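Local coordinates for uncharacterized protein (Danio rerio, PDB 5HBA) that probably acts in innate immunity as the A chain of complement C1q, whose globular domain is expected to recognise targets of the complement pathway, at residues 2-6 / 128-133; 40-45 / 99-105. All coordinates share one frame; numbering follows the deposited sequence.

Contact 1: residues 2-6 / 128-133; sequences EKPAF and GFLIYR
The carbonyl O of Gly128 takes the shortest bond here, 2.7 Å from Phe6 N. The same oxygen also meets Ala5 CA in a CA-H...O contact of 3.2 Å. Gly128 N returns a bond to Phe6 O, which makes these two residues an antiparallel hydrogen-bonded pair. Two residues along, Leu130 N donates to Pro4 O at 2.9 Å. The Phe6 ring folds back over Gly128, with CG between its own backbone N and carbonyl carbon (chi1 74°). Gly128 CA sits over the ring face, 4.0 Å from the centroid. A CB on Gly128 would probably collide with Phe6 CE2. Leu130 CB packs alongside Pro4 CD at 4.0 Å. The Lys3 chain crosses Leu130 at about a right angle, and Leu130 CD2 lies over one face of the Arg133 guanidinium. Glu2 O lies in plane at the guanidinium edge, too far for a bond. Ile131 and Tyr132 both pair with Val49 in a classic beta bulge. Phe129 meets Tyr51 of the second subunit. Strand 120-133 thus lies between strands 5-10 and 48-59, beside the subunit interface.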
ATOM      1  N   GLU A   2      14.408   4.020  18.247  1.00 53.48           N
ATOM      2  CA  GLU A   2      13.490   2.894  18.086  1.00 49.75           C
ATOM      3  C   GLU A   2      12.047   3.274  18.421  1.00 50.32           C
ATOM      4  O   GLU A   2      11.780   3.874  19.465  1.00 53.84           O
ATOM      5  CB  GLU A   2      13.940   1.703  18.938  1.00 52.84           C
ATOM      6  CG  GLU A   2      13.012   0.486  18.901  1.00 49.62           C
ATOM      7  CD  GLU A   2      11.864   0.577  19.898  1.00 50.82           C
ATOM      8  OE1 GLU A   2      12.101   0.987  21.057  1.00 54.84           O
ATOM      9  OE2 GLU A   2      10.717   0.253  19.514  1.00 50.89           O
ATOM     10  N   LYS A   3      11.124   2.913  17.533  1.00 42.43           N
ATOM     11  CA  LYS A   3       9.693   3.097  17.778  1.00 43.81           C
ATOM     12  C   LYS A   3       8.916   1.899  17.212  1.00 36.97           C
ATOM     13  O   LYS A   3       9.516   1.035  16.564  1.00 38.25           O
ATOM     14  CB  LYS A   3       9.205   4.436  17.198  1.00 42.29           C
ATOM     15  CG  LYS A   3       9.491   4.661  15.725  1.00 40.62           C
ATOM     16  CD  LYS A   3       9.054   6.070  15.328  1.00 40.80           C
ATOM     17  CE  LYS A   3       9.540   6.436  13.939  1.00 47.33           C
ATOM     18  NZ  LYS A   3       9.100   7.803  13.558  1.00 43.46           N
ATOM     19  N   PRO A   4       7.598   1.812  17.491  1.00 33.06           N
ATOM     20  CA  PRO A   4       6.828   0.697  16.926  1.00 31.88           C
ATOM     21  C   PRO A   4       6.906   0.618  15.404  1.00 30.68           C
ATOM     22  O   PRO A   4       6.689   1.624  14.711  1.00 30.52           O
ATOM     23  CB  PRO A   4       5.394   1.025  17.339  1.00 28.78           C
ATOM     24  CG  PRO A   4       5.555   1.758  18.652  1.00 33.05           C
ATOM     25  CD  PRO A   4       6.806   2.582  18.479  1.00 35.12           C
ATOM     26  N   ALA A   5       7.210  -0.583  14.912  1.00 28.75           N
ATOM     27  CA  ALA A   5       7.300  -0.893  13.485  1.00 27.85           C
ATOM     28  C   ALA A   5       7.263  -2.405  13.372  1.00 31.46           C
ATOM     29  O   ALA A   5       8.099  -3.089  13.979  1.00 28.18           O
ATOM     30  CB  ALA A   5       8.610  -0.371  12.894  1.00 26.41           C
ATOM     31  N   PHE A   6       6.317  -2.930  12.597  1.00 26.83           N
ATOM     32  CA  PHE A   6       6.215  -4.376  12.434  1.00 24.16           C
ATOM     33  C   PHE A   6       5.906  -4.805  11.005  1.00 27.14           C
ATOM     34  O   PHE A   6       5.336  -4.045  10.206  1.00 25.44           O
ATOM     35  CB  PHE A   6       5.156  -4.961  13.377  1.00 25.51           C
ATOM     36  CG  PHE A   6       3.744  -4.672  12.948  1.00 23.96           C
ATOM     37  CD1 PHE A   6       3.087  -5.514  12.053  1.00 24.18           C
ATOM     38  CD2 PHE A   6       3.073  -3.564  13.441  1.00 27.12           C
ATOM     39  CE1 PHE A   6       1.787  -5.240  11.639  1.00 26.71           C
ATOM     40  CE2 PHE A   6       1.765  -3.282  13.040  1.00 26.41           C
ATOM     41  CZ  PHE A   6       1.122  -4.124  12.132  1.00 25.61           C
ATOM     42  N   GLY A 128       3.026  -2.206   9.708  1.00 24.17           N
ATOM     43  CA  GLY A 128       2.612  -1.025  10.449  1.00 21.90           C
ATOM     44  C   GLY A 128       3.743  -0.328  11.180  1.00 23.85           C
ATOM     45  O   GLY A 128       4.745  -0.953  11.521  1.00 26.61           O
ATOM     46  N   PHE A 129       3.584   0.968  11.431  1.00 24.51           N
ATOM     47  CA  PHE A 129       4.586   1.720  12.184  1.00 26.11           C
ATOM     48  C   PHE A 129       4.034   3.028  12.742  1.00 27.84           C
ATOM     49  O   PHE A 129       3.075   3.602  12.205  1.00 26.03           O
ATOM     50  CB  PHE A 129       5.860   1.963  11.352  1.00 24.39           C
ATOM     51  CG  PHE A 129       5.602   2.559   9.999  1.00 28.69           C
ATOM     52  CD1 PHE A 129       5.475   3.935   9.843  1.00 26.40           C
ATOM     53  CD2 PHE A 129       5.492   1.745   8.881  1.00 26.63           C
ATOM     54  CE1 PHE A 129       5.240   4.484   8.596  1.00 31.34           C
ATOM     55  CE2 PHE A 129       5.250   2.294   7.625  1.00 29.51           C
ATOM     56  CZ  PHE A 129       5.132   3.659   7.485  1.00 28.41           C
ATOM     57  N   LEU A 130       4.634   3.480  13.838  1.00 28.01           N
ATOM     58  CA  LEU A 130       4.280   4.757  14.441  1.00 27.40           C
ATOM     59  C   LEU A 130       4.712   5.901  13.531  1.00 29.24           C
ATOM     60  O   LEU A 130       5.833   5.899  13.013  1.00 28.90           O
ATOM     61  CB  LEU A 130       4.969   4.903  15.807  1.00 30.86           C
ATOM     62  CG  LEU A 130       4.763   6.256  16.506  1.00 28.53           C
ATOM     63  CD1 LEU A 130       3.348   6.350  17.013  1.00 31.78           C
ATOM     64  CD2 LEU A 130       5.751   6.473  17.641  1.00 35.11           C
ATOM     65  N   ILE A 131       3.823   6.873  13.332  1.00 29.33           N
ATOM     66  CA  ILE A 131       4.194   8.099  12.633  1.00 26.83           C
ATOM     67  C   ILE A 131       4.662   9.143  13.653  1.00 29.31           C
ATOM     68  O   ILE A 131       5.745   9.717  13.514  1.00 30.94           O
ATOM     69  CB  ILE A 131       3.035   8.649  11.775  1.00 31.08           C
ATOM     70  CG1 ILE A 131       2.655   7.638  10.681  1.00 28.56           C
ATOM     71  CG2 ILE A 131       3.418   9.995  11.160  1.00 32.25           C
ATOM     72  CD1 ILE A 131       1.279   7.925  10.033  1.00 28.73           C
ATOM     73  N   TYR A 132       3.851   9.390  14.678  1.00 32.96           N
ATOM     74  CA  TYR A 132       4.279  10.273  15.763  1.00 34.54           C
ATOM     75  C   TYR A 132       3.588   9.945  17.084  1.00 34.16           C
ATOM     76  O   TYR A 132       2.454   9.448  17.098  1.00 34.12           O
ATOM     77  CB  TYR A 132       4.106  11.754  15.375  1.00 40.18           C
ATOM     78  CG  TYR A 132       2.685  12.289  15.417  1.00 40.21           C
ATOM     79  CD1 TYR A 132       2.106  12.688  16.622  1.00 44.12           C
ATOM     80  CD2 TYR A 132       1.935  12.434  14.251  1.00 38.44           C
ATOM     81  CE1 TYR A 132       0.816  13.189  16.673  1.00 44.52           C
ATOM     82  CE2 TYR A 132       0.636  12.942  14.292  1.00 40.45           C
ATOM     83  CZ  TYR A 132       0.087  13.317  15.509  1.00 42.51           C
ATOM     84  OH  TYR A 132      -1.198  13.818  15.578  1.00 40.15           O
ATOM     85  N   ARG A 133       4.272  10.231  18.191  1.00 37.16           N
ATOM     86  CA  ARG A 133       3.736   9.974  19.531  1.00 40.02           C
ATOM     87  C   ARG A 133       2.702  11.005  19.963  1.00 39.10           C
ATOM     88  O   ARG A 133       2.933  12.209  19.834  1.00 42.83           O
ATOM     89  CB  ARG A 133       4.868   9.951  20.564  1.00 42.73           C
ATOM     90  CG  ARG A 133       5.703   8.701  20.540  1.00 44.50           C
ATOM     91  CD  ARG A 133       6.895   8.810  21.478  1.00 46.34           C
ATOM     92  NE  ARG A 133       7.576   7.523  21.626  1.00 56.20           N
ATOM     93  CZ  ARG A 133       8.511   7.064  20.799  1.00 56.21           C
ATOM     94  NH1 ARG A 133       8.894   7.786  19.752  1.00 58.07           N
ATOM     95  NH2 ARG A 133       9.066   5.880  21.018  1.00 58.62           N
TER

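Contact 2: residues 40-45 / 99-105; sequences GYFTCK and LKGDKVW
Strands 41-43 and 103-105 run antiparallel, their axes 4.6 Å apart at closest approach and 150° between their directions. Phe42 and Val104 form the hydrogen-bonded pair. Beyond it, Cys44 N bonds Asp102 O, and Gly101 N bonds Cys44 O. Tyr41 turns the edge of its ring to the face of Trp105 in an offset edge-to-face pair, with planes at 86°. Tyr41 CE1 comes within 3.4 Å of Trp105 CE3. A chi1 of 71° sets Trp105 CG between the backbone N and the carbonyl carbon, and turns one face of the ring to the Tyr41 edge. Lys103 CD lies over one face of Tyr41, 4.1 Å from the ring centroid. The Lys103 chain runs beside Thr43 and bends at its last torsion. This brings NZ to Thr43 OG1 at 2.9 Å. A leucine in place of Lys103 would probably leave Thr43 OG1 without this donor. On the face opposite Thr43 and Lys103, Phe42 CD2 approaches Val104 CB obliquely at 4.4 Å. Cys44 SG reaches Leu99 O at 3.4 Å. Residues 99-102 form a type II beta turn, in which Asp102 OD2 accepts Leu99 N at 2.6 Å from above the carboxylate plane. Phe42 and Val104 both pack on Leu98 and Phe52 of the facing sheet. Two antiparallel sheets packed through such apolar side chains are characteristic of the jelly-roll beta sandwich of the C1q/TNF family.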
ATOM      1  N   GLY A  40      -3.140 -12.461  16.157  1.00 24.72           N
ATOM      2  CA  GLY A  40      -3.370 -11.588  15.014  1.00 24.91           C
ATOM      3  C   GLY A  40      -3.520 -10.113  15.358  1.00 24.81           C
ATOM      4  O   GLY A  40      -3.832  -9.299  14.474  1.00 24.20           O
ATOM      5  N   TYR A  41      -3.304  -9.748  16.624  1.00 24.20           N
ATOM      6  CA  TYR A  41      -3.506  -8.350  17.040  1.00 27.15           C
ATOM      7  C   TYR A  41      -2.216  -7.553  17.187  1.00 27.12           C
ATOM      8  O   TYR A  41      -1.274  -8.000  17.843  1.00 27.23           O
ATOM      9  CB  TYR A  41      -4.230  -8.244  18.396  1.00 27.95           C
ATOM     10  CG  TYR A  41      -5.653  -8.744  18.451  1.00 28.18           C
ATOM     11  CD1 TYR A  41      -6.660  -8.127  17.716  1.00 26.96           C
ATOM     12  CD2 TYR A  41      -5.999  -9.802  19.287  1.00 27.26           C
ATOM     13  CE1 TYR A  41      -7.965  -8.580  17.776  1.00 29.15           C
ATOM     14  CE2 TYR A  41      -7.298 -10.260  19.359  1.00 29.96           C
ATOM     15  CZ  TYR A  41      -8.276  -9.645  18.604  1.00 30.35           C
ATOM     16  OH  TYR A  41      -9.572 -10.092  18.673  1.00 28.95           O
ATOM     17  N   PHE A  42      -2.205  -6.353  16.612  1.00 23.77           N
ATOM     18  CA  PHE A  42      -1.300  -5.308  17.067  1.00 24.77           C
ATOM     19  C   PHE A  42      -1.980  -4.677  18.267  1.00 31.00           C
ATOM     20  O   PHE A  42      -3.152  -4.311  18.187  1.00 28.21           O
ATOM     21  CB  PHE A  42      -1.099  -4.242  15.992  1.00 27.31           C
ATOM     22  CG  PHE A  42      -0.390  -3.011  16.486  1.00 25.75           C
ATOM     23  CD1 PHE A  42       0.998  -2.952  16.493  1.00 27.48           C
ATOM     24  CD2 PHE A  42      -1.109  -1.910  16.934  1.00 27.75           C
ATOM     25  CE1 PHE A  42       1.657  -1.820  16.942  1.00 29.71           C
ATOM     26  CE2 PHE A  42      -0.453  -0.774  17.390  1.00 28.23           C
ATOM     27  CZ  PHE A  42       0.931  -0.732  17.399  1.00 28.15           C
ATOM     28  N   THR A  43      -1.254  -4.554  19.375  1.00 28.28           N
ATOM     29  CA  THR A  43      -1.765  -3.860  20.555  1.00 27.78           C
ATOM     30  C   THR A  43      -0.891  -2.646  20.851  1.00 28.19           C
ATOM     31  O   THR A  43       0.304  -2.776  21.112  1.00 30.45           O
ATOM     32  CB  THR A  43      -1.784  -4.770  21.804  1.00 31.78           C
ATOM     33  OG1 THR A  43      -2.665  -5.880  21.578  1.00 31.54           O
ATOM     34  CG2 THR A  43      -2.270  -3.981  23.034  1.00 34.11           C
ATOM     35  N   CYS A  44      -1.500  -1.469  20.816  1.00 27.82           N
ATOM     36  CA  CYS A  44      -0.787  -0.219  21.050  1.00 28.62           C
ATOM     37  C   CYS A  44      -0.221  -0.116  22.476  1.00 31.29           C
ATOM     38  O   CYS A  44      -0.966  -0.221  23.458  1.00 31.27           O
ATOM     39  CB  CYS A  44      -1.737   0.953  20.782  1.00 29.62           C
ATOM     40  SG  CYS A  44      -1.005   2.601  20.966  1.00 30.70           S
ATOM     41  N   LYS A  45       1.092   0.078  22.578  1.00 30.69           N
ATOM     42  CA  LYS A  45       1.740   0.422  23.843  1.00 33.59           C
ATOM     43  C   LYS A  45       2.050   1.916  23.862  1.00 33.91           C
ATOM     44  O   LYS A  45       1.948   2.571  24.901  1.00 36.60           O
ATOM     45  CB  LYS A  45       3.049  -0.356  24.030  1.00 33.93           C
ATOM     46  CG  LYS A  45       2.906  -1.837  24.314  1.00 36.30           C
ATOM     47  CD  LYS A  45       4.282  -2.417  24.660  1.00 37.57           C
ATOM     48  CE  LYS A  45       4.442  -3.830  24.156  1.00 38.55           C
ATOM     49  NZ  LYS A  45       5.880  -4.155  23.982  1.00 40.47           N
ATOM     50  N   LEU A  99      -5.100   4.858  21.058  1.00 30.51           N
ATOM     51  CA  LEU A  99      -4.810   5.048  22.481  1.00 33.64           C
ATOM     52  C   LEU A  99      -4.136   3.797  23.020  1.00 33.08           C
ATOM     53  O   LEU A  99      -4.154   2.752  22.365  1.00 32.16           O
ATOM     54  CB  LEU A  99      -6.094   5.320  23.267  1.00 34.36           C
ATOM     55  CG  LEU A  99      -6.828   6.578  22.809  1.00 35.51           C
ATOM     56  CD1 LEU A  99      -8.087   6.856  23.622  1.00 33.48           C
ATOM     57  CD2 LEU A  99      -5.866   7.745  22.891  1.00 39.57           C
ATOM     58  N   LYS A 100      -3.547   3.893  24.210  1.00 33.21           N
ATOM     59  CA  LYS A 100      -2.867   2.747  24.809  1.00 35.78           C
ATOM     60  C   LYS A 100      -3.877   1.630  25.021  1.00 31.42           C
ATOM     61  O   LYS A 100      -4.974   1.872  25.522  1.00 33.06           O
ATOM     62  CB  LYS A 100      -2.216   3.137  26.137  1.00 33.14           C
ATOM     63  CG  LYS A 100      -1.167   2.128  26.652  1.00 41.82           C
ATOM     64  CD  LYS A 100      -0.462   2.677  27.894  1.00 43.04           C
ATOM     65  CE  LYS A 100       0.903   2.038  28.109  1.00 47.32           C
ATOM     66  NZ  LYS A 100       0.796   0.614  28.518  1.00 45.85           N
ATOM     67  N   GLY A 101      -3.521   0.417  24.609  1.00 31.67           N
ATOM     68  CA  GLY A 101      -4.428  -0.713  24.712  1.00 31.05           C
ATOM     69  C   GLY A 101      -5.304  -0.984  23.491  1.00 31.02           C
ATOM     70  O   GLY A 101      -5.838  -2.090  23.363  1.00 31.38           O
ATOM     71  N   ASP A 102      -5.476   0.001  22.608  1.00 29.35           N
ATOM     72  CA  ASP A 102      -6.259  -0.221  21.387  1.00 31.12           C
ATOM     73  C   ASP A 102      -5.642  -1.343  20.554  1.00 30.79           C
ATOM     74  O   ASP A 102      -4.417  -1.474  20.478  1.00 29.58           O
ATOM     75  CB  ASP A 102      -6.347   1.047  20.525  1.00 30.84           C
ATOM     76  CG  ASP A 102      -7.198   2.127  21.149  1.00 32.25           C
ATOM     77  OD1 ASP A 102      -7.934   1.827  22.118  1.00 31.64           O
ATOM     78  OD2 ASP A 102      -7.135   3.282  20.659  1.00 31.11           O
ATOM     79  N   LYS A 103      -6.491  -2.155  19.930  1.00 30.47           N
ATOM     80  CA  LYS A 103      -6.003  -3.260  19.110  1.00 29.80           C
ATOM     81  C   LYS A 103      -6.320  -3.001  17.640  1.00 27.37           C
ATOM     82  O   LYS A 103      -7.321  -2.352  17.333  1.00 26.90           O
ATOM     83  CB  LYS A 103      -6.622  -4.580  19.575  1.00 28.58           C
ATOM     84  CG  LYS A 103      -6.178  -4.982  20.984  1.00 33.69           C
ATOM     85  CD  LYS A 103      -6.818  -6.283  21.448  1.00 34.19           C
ATOM     86  CE  LYS A 103      -6.360  -6.640  22.861  1.00 43.22           C
ATOM     87  NZ  LYS A 103      -4.906  -7.029  22.937  1.00 45.01           N
ATOM     88  N   VAL A 104      -5.454  -3.475  16.741  1.00 26.88           N
ATOM     89  CA  VAL A 104      -5.693  -3.343  15.299  1.00 23.42           C
ATOM     90  C   VAL A 104      -5.411  -4.683  14.635  1.00 29.36           C
ATOM     91  O   VAL A 104      -4.449  -5.381  14.999  1.00 24.38           O
ATOM     92  CB  VAL A 104      -4.831  -2.231  14.661  1.00 25.67           C
ATOM     93  CG1 VAL A 104      -5.130  -2.099  13.163  1.00 23.33           C
ATOM     94  CG2 VAL A 104      -5.086  -0.890  15.356  1.00 25.23           C
ATOM     95  N   TRP A 105      -6.258  -5.062  13.682  1.00 25.33           N
ATOM     96  CA  TRP A 105      -6.070  -6.346  13.025  1.00 24.29           C
ATOM     97  C   TRP A 105      -6.737  -6.370  11.660  1.00 23.99           C
ATOM     98  O   TRP A 105      -7.435  -5.422  11.280  1.00 25.94           O
ATOM     99  CB  TRP A 105      -6.592  -7.483  13.917  1.00 23.96           C
ATOM    100  CG  TRP A 105      -8.109  -7.560  14.072  1.00 24.32           C
ATOM    101  CD1 TRP A 105      -8.946  -8.405  13.400  1.00 25.78           C
ATOM    102  CD2 TRP A 105      -8.945  -6.810  14.977  1.00 23.11           C
ATOM    103  NE1 TRP A 105     -10.247  -8.218  13.813  1.00 27.74           N
ATOM    104  CE2 TRP A 105     -10.276  -7.242  14.786  1.00 25.61           C
ATOM    105  CE3 TRP A 105      -8.704  -5.809  15.930  1.00 24.76           C
ATOM    106  CZ2 TRP A 105     -11.358  -6.720  15.495  1.00 28.19           C
ATOM    107  CZ3 TRP A 105      -9.783  -5.280  16.637  1.00 29.04           C
ATOM    108  CH2 TRP A 105     -11.092  -5.743  16.419  1.00 29.27           C
TER

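Overall arrangement
From the N terminus, residues 2-6 enter strand 5-10, whose partner 128-133 lies near the C terminus. Contact 1 therefore closes a loop spanning almost the whole chain. Contact 2 is nested inside it. It joins 40-45 to 99-105 and closes a smaller loop that contains strands 48-59, 62-68, 75-80 and 87-98. Strand 103-109 is then followed by strand 120-133, which returns to contact 1. Contact 1 belongs to the sheet at the subunit interface. Contact 2 belongs to the five-stranded sheet, and no other chain of the assembly touches its segments. The two contacts meet inside the sandwich, where Phe6 CE2 packs on Phe42 CD1 at 3.6 Å.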